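Local coordinates for hypothetical protein Rv2827c (Mycobacterium tuberculosis, PDB 1ZEL) that is of unknown function but probably binds DNA through a winged-helix domain and carries a domain related to the C-terminal domain of AbiEi antitoxins, at residues A[22-35]-A[64-78]. Residues are numbered along the deposited sequence; the frame is centred on the assembly and turned at random.
Sequences VSGLARDRPVVVTK and LVQLPVKGTWAFIPP. With FMT (formic acid), chain M.
The carbonyl oxygen of V33 receives W73 N at 2.8 Å and also touches T72 CA in a CA-H...O contact, so two neighbouring residues of strand 72-75 hold it. V33 N answers with a straighter bond to W73 O (2.8 Å, 165° at the hydrogen), making V33 and W73 an antiparallel hydrogen-bonded pair. Two residues on, K35 N reaches G71 O at 2.9 Å from above the carbonyl plane; G71, with its positive phi, suits the type II turn from V69 to T72. The W73 indole turns its edge to the other strand, and K35 CB lies 3.6 Å from W73 CZ3. Beyond CB the extended lysine chain leads away to a salt bridge with D52, while T34 OG1 caps helix 35-44 at D37 N.

Farther along, the strands part and a water links P30 O to F75 N. At chi1 176° the F75 ring swings away from its own backbone nitrogen and lies against helix 19-28, where L25 CB sits 3.6 Å from the ring centroid, only 5° off the normal, a CH-pi contact. V33 CG2 packs on F75 CB, its branched side chain suiting a buried strand. R29, bent at chi2, lays its guanidinium face over P77 CB while NE bonds A26 O on a lone pair, tying the arginine to the helix end.

Within this chain, strand 33-34 forms an edge of a three-stranded antiparallel sheet, beside the hairpin of 64-66 and 72-75, as in a winged-helix fold; helices 35-44 and 51-61 cover L25, L64 and W73, and helix 88-96 meets V69 and T72.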
loop_
_atom_site.group_PDB
_atom_site.type_symbol
_atom_site.label_atom_id
_atom_site.label_comp_id
_atom_site.label_asym_id
_atom_site.label_seq_id
_atom_site.Cartn_x
_atom_site.Cartn_y
_atom_site.Cartn_z
ATOM N N VAL A 22 31.773 -3.284 5.032
ATOM C CA VAL A 22 30.986 -2.134 5.459
ATOM C C VAL A 22 31.243 -0.944 4.539
ATOM O O VAL A 22 30.293 -0.250 4.155
ATOM C CB VAL A 22 31.260 -1.803 6.945
ATOM C CG1 VAL A 22 30.570 -0.504 7.358
ATOM C CG2 VAL A 22 30.797 -2.987 7.831
ATOM N N SER A 23 32.508 -0.702 4.177
ATOM C CA SER A 23 32.850 0.442 3.310
ATOM C C SER A 23 32.197 0.315 1.941
ATOM O O SER A 23 31.745 1.303 1.352
ATOM C CB SER A 23 34.369 0.610 3.170
ATOM O OG SER A 23 34.894 1.243 4.333
ATOM N N GLY A 24 32.122 -0.909 1.440
ATOM C CA GLY A 24 31.491 -1.157 0.144
ATOM C C GLY A 24 29.990 -0.912 0.160
ATOM O O GLY A 24 29.427 -0.379 -0.811
ATOM N N LEU A 25 29.332 -1.382 1.216
ATOM C CA LEU A 25 27.906 -1.117 1.444
ATOM C C LEU A 25 27.671 0.378 1.676
ATOM O O LEU A 25 26.700 0.939 1.177
ATOM C CB LEU A 25 27.400 -1.942 2.636
ATOM C CG LEU A 25 27.202 -3.439 2.334
ATOM C CD1 LEU A 25 27.014 -4.258 3.644
ATOM C CD2 LEU A 25 26.055 -3.659 1.400
ATOM N N ALA A 26 28.576 1.027 2.416
ATOM C CA ALA A 26 28.482 2.485 2.631
ATOM C C ALA A 26 28.606 3.275 1.301
ATOM O O ALA A 26 27.919 4.294 1.105
ATOM C CB ALA A 26 29.551 2.921 3.595
ATOM N N ARG A 27 29.463 2.811 0.387
ATOM C CA ARG A 27 29.608 3.458 -0.923
ATOM C C ARG A 27 28.377 3.211 -1.812
ATOM O O ARG A 27 27.890 4.120 -2.510
ATOM C CB ARG A 27 30.884 2.981 -1.660
ATOM C CG ARG A 27 32.178 3.716 -1.295
ATOM C CD ARG A 27 33.329 3.356 -2.250
ATOM N NE ARG A 27 33.399 1.910 -2.492
ATOM C CZ ARG A 27 34.108 1.057 -1.770
ATOM N NH1 ARG A 27 34.853 1.497 -0.749
ATOM N NH2 ARG A 27 34.073 -0.245 -2.079
ATOM N N ASP A 28 27.903 1.966 -1.804
ATOM C CA ASP A 28 26.901 1.517 -2.775
ATOM C C ASP A 28 25.460 1.744 -2.327
ATOM O O ASP A 28 24.556 1.927 -3.158
ATOM C CB ASP A 28 27.106 0.023 -3.082
ATOM C CG ASP A 28 28.424 -0.251 -3.784
ATOM O OD1 ASP A 28 29.059 0.716 -4.247
ATOM O OD2 ASP A 28 28.805 -1.435 -3.887
ATOM N N ARG A 29 25.250 1.706 -1.012
ATOM C CA ARG A 29 23.924 1.954 -0.410
ATOM C C ARG A 29 22.810 1.187 -1.138
ATOM O O ARG A 29 21.894 1.822 -1.689
ATOM C CB ARG A 29 23.572 3.450 -0.387
ATOM C CG ARG A 29 24.604 4.418 0.241
ATOM C CD ARG A 29 24.458 4.433 1.727
ATOM N NE ARG A 29 25.514 5.145 2.453
ATOM C CZ ARG A 29 25.278 6.182 3.248
ATOM N NH1 ARG A 29 24.037 6.629 3.406
ATOM N NH2 ARG A 29 26.272 6.749 3.925
ATOM N N PRO A 30 22.881 -0.173 -1.168
ATOM C CA PRO A 30 21.744 -0.889 -1.744
ATOM C C PRO A 30 20.469 -0.726 -0.894
ATOM O O PRO A 30 20.560 -0.637 0.336
ATOM C CB PRO A 30 22.187 -2.353 -1.688
ATOM C CG PRO A 30 23.192 -2.409 -0.604
ATOM C CD PRO A 30 23.921 -1.104 -0.686
ATOM N N VAL A 31 19.295 -0.722 -1.524
ATOM C CA VAL A 31 18.046 -0.555 -0.764
ATOM C C VAL A 31 17.903 -1.696 0.234
ATOM O O VAL A 31 17.581 -1.474 1.391
ATOM C CB VAL A 31 16.795 -0.588 -1.640
ATOM C CG1 VAL A 31 15.572 -0.188 -0.786
ATOM C CG2 VAL A 31 16.931 0.375 -2.823
ATOM N N VAL A 32 18.162 -2.911 -0.244
ATOM C CA VAL A 32 18.063 -4.125 0.543
ATOM C C VAL A 32 19.334 -4.920 0.248
ATOM O O VAL A 32 19.801 -4.921 -0.890
ATOM C CB VAL A 32 16.862 -4.960 0.068
ATOM C CG1 VAL A 32 16.911 -6.348 0.643
ATOM C CG2 VAL A 32 15.537 -4.268 0.400
ATOM N N VAL A 33 19.879 -5.573 1.277
ATOM C CA VAL A 33 21.027 -6.457 1.123
ATOM C C VAL A 33 20.554 -7.903 1.123
ATOM O O VAL A 33 20.029 -8.364 2.128
ATOM C CB VAL A 33 22.031 -6.272 2.320
ATOM C CG1 VAL A 33 23.230 -7.196 2.158
ATOM C CG2 VAL A 33 22.522 -4.817 2.389
ATOM N N THR A 34 20.773 -8.632 0.034
ATOM C CA THR A 34 20.453 -10.056 0.016
ATOM C C THR A 34 21.622 -10.854 0.583
ATOM O O THR A 34 22.760 -10.369 0.618
ATOM C CB THR A 34 20.101 -10.566 -1.401
ATOM O OG1 THR A 34 21.262 -10.525 -2.230
ATOM C CG2 THR A 34 19.043 -9.687 -2.037
ATOM N N LYS A 35 21.357 -12.089 1.002
ATOM C CA LYS A 35 22.416 -12.958 1.471
ATOM C C LYS A 35 23.498 -13.171 0.399
ATOM O O LYS A 35 24.689 -13.234 0.717
ATOM C CB LYS A 35 21.864 -14.312 1.934
ATOM C CG LYS A 35 22.976 -15.191 2.484
ATOM C CD LYS A 35 22.446 -16.398 3.182
ATOM C CE LYS A 35 23.581 -17.291 3.611
ATOM N NZ LYS A 35 22.975 -18.517 4.177
ATOM N N LEU A 64 23.645 -4.674 10.005
ATOM C CA LEU A 64 22.581 -5.314 9.240
ATOM C C LEU A 64 21.411 -5.584 10.180
ATOM O O LEU A 64 21.611 -6.058 11.307
ATOM C CB LEU A 64 23.091 -6.669 8.658
ATOM C CG LEU A 64 24.201 -6.594 7.607
ATOM C CD1 LEU A 64 24.546 -8.012 7.112
ATOM C CD2 LEU A 64 23.833 -5.657 6.408
ATOM N N VAL A 65 20.195 -5.289 9.725
ATOM C CA VAL A 65 18.987 -5.593 10.494
ATOM C C VAL A 65 18.132 -6.506 9.628
ATOM O O VAL A 65 17.851 -6.183 8.447
ATOM C CB VAL A 65 18.213 -4.327 10.870
ATOM C CG1 VAL A 65 16.834 -4.671 11.468
ATOM C CG2 VAL A 65 19.028 -3.488 11.877
ATOM N N GLN A 66 17.769 -7.652 10.191
ATOM C CA GLN A 66 17.024 -8.658 9.444
ATOM C C GLN A 66 15.684 -8.104 8.972
ATOM O O GLN A 66 14.935 -7.486 9.752
ATOM C CB GLN A 66 16.829 -9.935 10.268
ATOM C CG GLN A 66 16.406 -11.114 9.428
ATOM C CD GLN A 66 16.419 -12.409 10.211
ATOM O OE1 GLN A 66 17.309 -12.648 11.026
ATOM N NE2 GLN A 66 15.434 -13.263 9.955
ATOM N N LEU A 67 15.381 -8.327 7.690
ATOM C CA LEU A 67 14.073 -7.969 7.157
ATOM C C LEU A 67 13.136 -9.186 7.091
ATOM O O LEU A 67 13.597 -10.318 7.221
ATOM C CB LEU A 67 14.224 -7.290 5.787
ATOM C CG LEU A 67 14.847 -5.890 5.813
ATOM C CD1 LEU A 67 15.111 -5.428 4.348
ATOM C CD2 LEU A 67 13.996 -4.836 6.625
ATOM N N PRO A 68 11.811 -8.944 6.951
ATOM C CA PRO A 68 10.797 -10.019 7.047
ATOM C C PRO A 68 10.926 -11.132 6.033
ATOM O O PRO A 68 10.529 -12.262 6.318
ATOM C CB PRO A 68 9.470 -9.267 6.828
ATOM C CG PRO A 68 9.769 -7.858 7.286
ATOM C CD PRO A 68 11.181 -7.611 6.829
ATOM N N VAL A 69 11.484 -10.840 4.861
ATOM C CA VAL A 69 11.633 -11.885 3.862
ATOM C C VAL A 69 12.966 -12.626 4.044
ATOM O O VAL A 69 13.999 -12.020 4.287
ATOM C CB VAL A 69 11.372 -11.357 2.418
ATOM C CG1 VAL A 69 11.566 -12.460 1.419
ATOM C CG2 VAL A 69 9.907 -10.870 2.320
ATOM N N LYS A 70 12.931 -13.947 3.967
ATOM C CA LYS A 70 14.139 -14.737 4.200
ATOM C C LYS A 70 15.261 -14.337 3.251
ATOM O O LYS A 70 15.062 -14.235 2.036
ATOM C CB LYS A 70 13.844 -16.233 4.057
ATOM N N GLY A 71 16.445 -14.123 3.805
ATOM C CA GLY A 71 17.622 -13.880 2.984
ATOM C C GLY A 71 17.803 -12.420 2.616
ATOM O O GLY A 71 18.496 -12.112 1.647
ATOM N N THR A 72 17.171 -11.527 3.385
ATOM C CA THR A 72 17.275 -10.081 3.176
ATOM C C THR A 72 17.557 -9.345 4.493
ATOM O O THR A 72 17.099 -9.766 5.574
ATOM C CB THR A 72 15.995 -9.489 2.549
ATOM O OG1 THR A 72 14.903 -9.635 3.459
ATOM C CG2 THR A 72 15.658 -10.199 1.251
ATOM N N TRP A 73 18.304 -8.238 4.376
ATOM C CA TRP A 73 18.688 -7.409 5.500
ATOM C C TRP A 73 18.672 -5.980 5.034
ATOM O O TRP A 73 18.816 -5.711 3.844
ATOM C CB TRP A 73 20.112 -7.752 5.979
ATOM C CG TRP A 73 20.170 -9.056 6.643
ATOM C CD1 TRP A 73 20.073 -9.301 7.986
ATOM C CD2 TRP A 73 20.296 -10.312 6.006
ATOM N NE1 TRP A 73 20.129 -10.658 8.221
ATOM C CE2 TRP A 73 20.254 -11.304 7.018
ATOM C CE3 TRP A 73 20.438 -10.707 4.671
ATOM C CZ2 TRP A 73 20.376 -12.675 6.737
ATOM C CZ3 TRP A 73 20.537 -12.075 4.391
ATOM C CH2 TRP A 73 20.497 -13.040 5.421
ATOM N N ALA A 74 18.514 -5.063 5.978
ATOM C CA ALA A 74 18.749 -3.655 5.737
ATOM C C ALA A 74 20.126 -3.267 6.280
ATOM O O ALA A 74 20.495 -3.637 7.405
ATOM C CB ALA A 74 17.645 -2.790 6.414
ATOM N N PHE A 75 20.882 -2.528 5.472
ATOM C CA PHE A 75 22.146 -1.937 5.909
ATOM C C PHE A 75 21.835 -0.579 6.533
ATOM O O PHE A 75 21.177 0.240 5.923
ATOM C CB PHE A 75 23.086 -1.771 4.704
ATOM C CG PHE A 75 24.397 -1.083 5.023
ATOM C CD1 PHE A 75 25.310 -1.662 5.910
ATOM C CD2 PHE A 75 24.698 0.156 4.464
ATOM C CE1 PHE A 75 26.500 -1.034 6.210
ATOM C CE2 PHE A 75 25.893 0.788 4.739
ATOM C CZ PHE A 75 26.811 0.177 5.622
ATOM N N ILE A 76 22.304 -0.355 7.757
ATOM C CA ILE A 76 22.140 0.935 8.384
ATOM C C ILE A 76 23.463 1.666 8.124
ATOM O O ILE A 76 24.515 1.218 8.577
ATOM C CB ILE A 76 21.862 0.817 9.912
ATOM C CG1 ILE A 76 20.907 -0.355 10.246
ATOM C CG2 ILE A 76 21.389 2.176 10.500
ATOM C CD1 ILE A 76 19.517 -0.304 9.555
ATOM N N PRO A 77 23.410 2.772 7.361
ATOM C CA PRO A 77 24.604 3.424 6.892
ATOM C C PRO A 77 25.374 4.140 7.988
ATOM O O PRO A 77 24.777 4.579 8.971
ATOM C CB PRO A 77 24.087 4.407 5.840
ATOM C CG PRO A 77 22.639 4.562 6.107
ATOM C CD PRO A 77 22.174 3.404 6.873
ATOM N N PRO A 78 26.694 4.307 7.795
ATOM C CA PRO A 78 27.481 5.021 8.790
ATOM C C PRO A 78 26.868 6.382 9.105
ATOM O O PRO A 78 26.402 7.075 8.204
ATOM C CB PRO A 78 28.825 5.202 8.099
ATOM C CG PRO A 78 28.904 3.991 7.197
ATOM C CD PRO A 78 27.523 3.866 6.661
HETATM C C FMT M . 9.288 -15.729 3.854
HETATM O O1 FMT M . 10.356 -15.177 3.582
HETATM O O2 FMT M . 8.492 -15.341 4.716
HETATM O O HOH W 1 19.922 -1.861 2.769
#